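Local coordinates for protein beta-lactamase OXA-2 (Salmonella typhimurium, PDB 1K38) that hydrolyses beta-lactam antibiotics such as oxacillin, opening the lactam ring with a serine nucleophile and so conferring antibiotic resistance, at residues G65-E70 with E105-E110. Numbering follows the deposited sequence.
Sequences GAVRDE and ELFAKE
A Schellman motif closes helix 56-64 of this class D beta-lactamase, and Ala66, the last residue of the motif, and Val67 after it rest against one side of helix 101-111 in the helical part of the penicillin-binding transpeptidase fold. Gly65, at positive phi, is the C-prime residue: its N bonds to Leu62 O and Ala66 N reaches back to Ala61 O. With this backbone a beta carbon would collide with the carbonyl O of the residue before.

The apolar part of the contact is buried and is built on Phe107. With CG anti to its carbonyl carbon (chi1 -61°), the ring leaves helix 101-111 and carries its CD1-CE1-CZ side to the loop. Ala66 points its methyl at the helix, CB lying 3.9 Å from Phe107 CD1. Next along the ring, Val67 CB sits 3.8 Å from Phe107 CZ, the two side chains crossing obliquely, while Val67 CG1, in the crowded position between N and the carbonyl carbon (chi1 55°), reaches the same CZ at 4.1 Å. Ala61 and Leu92 also touch both Val67 and Phe107, and the rings of Tyr104 and Phe74 meet Phe107 edge-to-face, so the loop, helix 56-64 and helix 92-97 converge on this phenyl group. The side chain of Phe107 lies about 12 Å from that of Ser51, the predicted acyl-ester serine. Farther along the loop, Glu70 forms a salt bridge with Arg170 of the second subunit.

No hydrogen bond joins the two segments. At the solvent-exposed margin, Glu110, one helical turn beyond Phe107, stretches its chain over Ala66, CG anti to the backbone N (chi1 172°). Its carboxylate meets Ala66 by van der Waals contact: Glu110 CD lies 3.8 Å from Ala66 CB, and Glu110 OE1 3.5 Å from Ala66 CA.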
loop_
_atom_site.group_PDB
_atom_site.type_symbol
_atom_site.label_atom_id
_atom_site.label_comp_id
_atom_site.label_asym_id
_atom_site.label_seq_id
_atom_site.Cartn_x
_atom_site.Cartn_y
_atom_site.Cartn_z
ATOM N N GLY A 65 2.864 17.075 14.154
ATOM C CA GLY A 65 1.583 16.866 14.801
ATOM C C GLY A 65 0.466 17.692 14.193
ATOM O O GLY A 65 -0.578 17.878 14.818
ATOM N N ALA A 66 0.684 18.197 12.978
ATOM C CA ALA A 66 -0.328 18.988 12.283
ATOM C C ALA A 66 -1.453 18.058 11.851
ATOM O O ALA A 66 -2.585 18.488 11.644
ATOM C CB ALA A 66 0.281 19.688 11.069
ATOM N N VAL A 67 -1.119 16.779 11.698
ATOM C CA VAL A 67 -2.093 15.757 11.342
ATOM C C VAL A 67 -1.720 14.519 12.154
ATOM O O VAL A 67 -0.546 14.155 12.248
ATOM C CB VAL A 67 -2.085 15.441 9.821
ATOM C CG1 VAL A 67 -0.686 15.048 9.357
ATOM C CG2 VAL A 67 -3.086 14.335 9.521
ATOM N N ARG A 68 -2.725 13.887 12.753
ATOM C CA ARG A 68 -2.513 12.714 13.599
ATOM C C ARG A 68 -2.295 11.408 12.845
ATOM O O ARG A 68 -1.339 10.679 13.109
ATOM C CB ARG A 68 -3.702 12.529 14.547
ATOM C CG ARG A 68 -3.994 13.717 15.452
ATOM C CD ARG A 68 -5.129 13.384 16.420
ATOM N NE ARG A 68 -6.405 13.170 15.738
ATOM C CZ ARG A 68 -7.206 14.146 15.322
ATOM N NH1 ARG A 68 -6.870 15.412 15.519
ATOM N NH2 ARG A 68 -8.342 13.854 14.704
ATOM N N ASP A 69 -3.198 11.108 11.921
ATOM C CA ASP A 69 -3.105 9.876 11.150
ATOM C C ASP A 69 -3.998 9.941 9.918
ATOM O O ASP A 69 -4.504 11.004 9.561
ATOM C CB ASP A 69 -3.506 8.670 12.008
ATOM C CG ASP A 69 -4.881 8.824 12.629
ATOM O OD1 ASP A 69 -5.712 9.578 12.078
ATOM O OD2 ASP A 69 -5.136 8.174 13.670
ATOM N N GLU A 70 -4.197 8.789 9.288
ATOM C CA GLU A 70 -5.005 8.696 8.080
ATOM C C GLU A 70 -6.510 8.805 8.324
ATOM O O GLU A 70 -7.296 8.804 7.377
ATOM C CB GLU A 70 -4.699 7.379 7.345
ATOM C CG GLU A 70 -5.188 6.115 8.054
ATOM C CD GLU A 70 -4.167 5.525 9.016
ATOM O OE1 GLU A 70 -3.557 6.286 9.802
ATOM O OE2 GLU A 70 -3.983 4.287 8.989
ATOM N N GLU A 105 -2.013 23.703 3.077
ATOM C CA GLU A 105 -1.792 25.102 3.423
ATOM C C GLU A 105 -2.015 25.186 4.930
ATOM O O GLU A 105 -1.335 25.932 5.634
ATOM C CB GLU A 105 -2.783 26.006 2.689
ATOM C CG GLU A 105 -2.463 26.197 1.213
ATOM C CD GLU A 105 -3.497 27.046 0.500
ATOM O OE1 GLU A 105 -3.813 28.145 1.004
ATOM O OE2 GLU A 105 -3.991 26.617 -0.565
ATOM N N LEU A 106 -2.970 24.400 5.418
ATOM C CA LEU A 106 -3.268 24.360 6.843
ATOM C C LEU A 106 -2.048 23.834 7.591
ATOM O O LEU A 106 -1.659 24.382 8.624
ATOM C CB LEU A 106 -4.475 23.452 7.111
ATOM C CG LEU A 106 -5.875 24.062 6.974
ATOM C CD1 LEU A 106 -6.149 24.965 8.165
ATOM C CD2 LEU A 106 -5.997 24.839 5.673
ATOM N N PHE A 107 -1.441 22.773 7.064
ATOM C CA PHE A 107 -0.260 22.193 7.694
ATOM C C PHE A 107 0.879 23.207 7.703
ATOM O O PHE A 107 1.565 23.375 8.709
ATOM C CB PHE A 107 0.225 20.945 6.946
ATOM C CG PHE A 107 -0.772 19.819 6.895
ATOM C CD1 PHE A 107 -1.799 19.719 7.828
ATOM C CD2 PHE A 107 -0.648 18.826 5.928
ATOM C CE1 PHE A 107 -2.688 18.645 7.799
ATOM C CE2 PHE A 107 -1.529 17.747 5.889
ATOM C CZ PHE A 107 -2.552 17.655 6.825
ATOM N N ALA A 108 1.082 23.866 6.567
ATOM C CA ALA A 108 2.148 24.852 6.437
ATOM C C ALA A 108 2.019 25.962 7.477
ATOM O O ALA A 108 3.011 26.380 8.075
ATOM C CB ALA A 108 2.141 25.442 5.029
ATOM N N LYS A 109 0.794 26.429 7.689
ATOM C CA LYS A 109 0.542 27.489 8.659
ATOM C C LYS A 109 0.910 27.026 10.066
ATOM O O LYS A 109 1.556 27.756 10.820
ATOM C CB LYS A 109 -0.929 27.905 8.612
ATOM C CG LYS A 109 -1.284 29.052 9.543
ATOM C CD LYS A 109 -2.759 29.405 9.437
ATOM C CE LYS A 109 -3.123 30.541 10.384
ATOM N NZ LYS A 109 -2.353 31.782 10.084
ATOM N N GLU A 110 0.514 25.805 10.414
ATOM C CA GLU A 110 0.814 25.267 11.737
ATOM C C GLU A 110 2.297 24.960 11.923
ATOM O O GLU A 110 2.849 25.155 13.005
ATOM C CB GLU A 110 -0.015 24.006 12.000
ATOM C CG GLU A 110 0.367 23.276 13.277
ATOM C CD GLU A 110 -0.689 22.285 13.724
ATOM O OE1 GLU A 110 -0.409 21.497 14.652
ATOM O OE2 GLU A 110 -1.801 22.300 13.155
#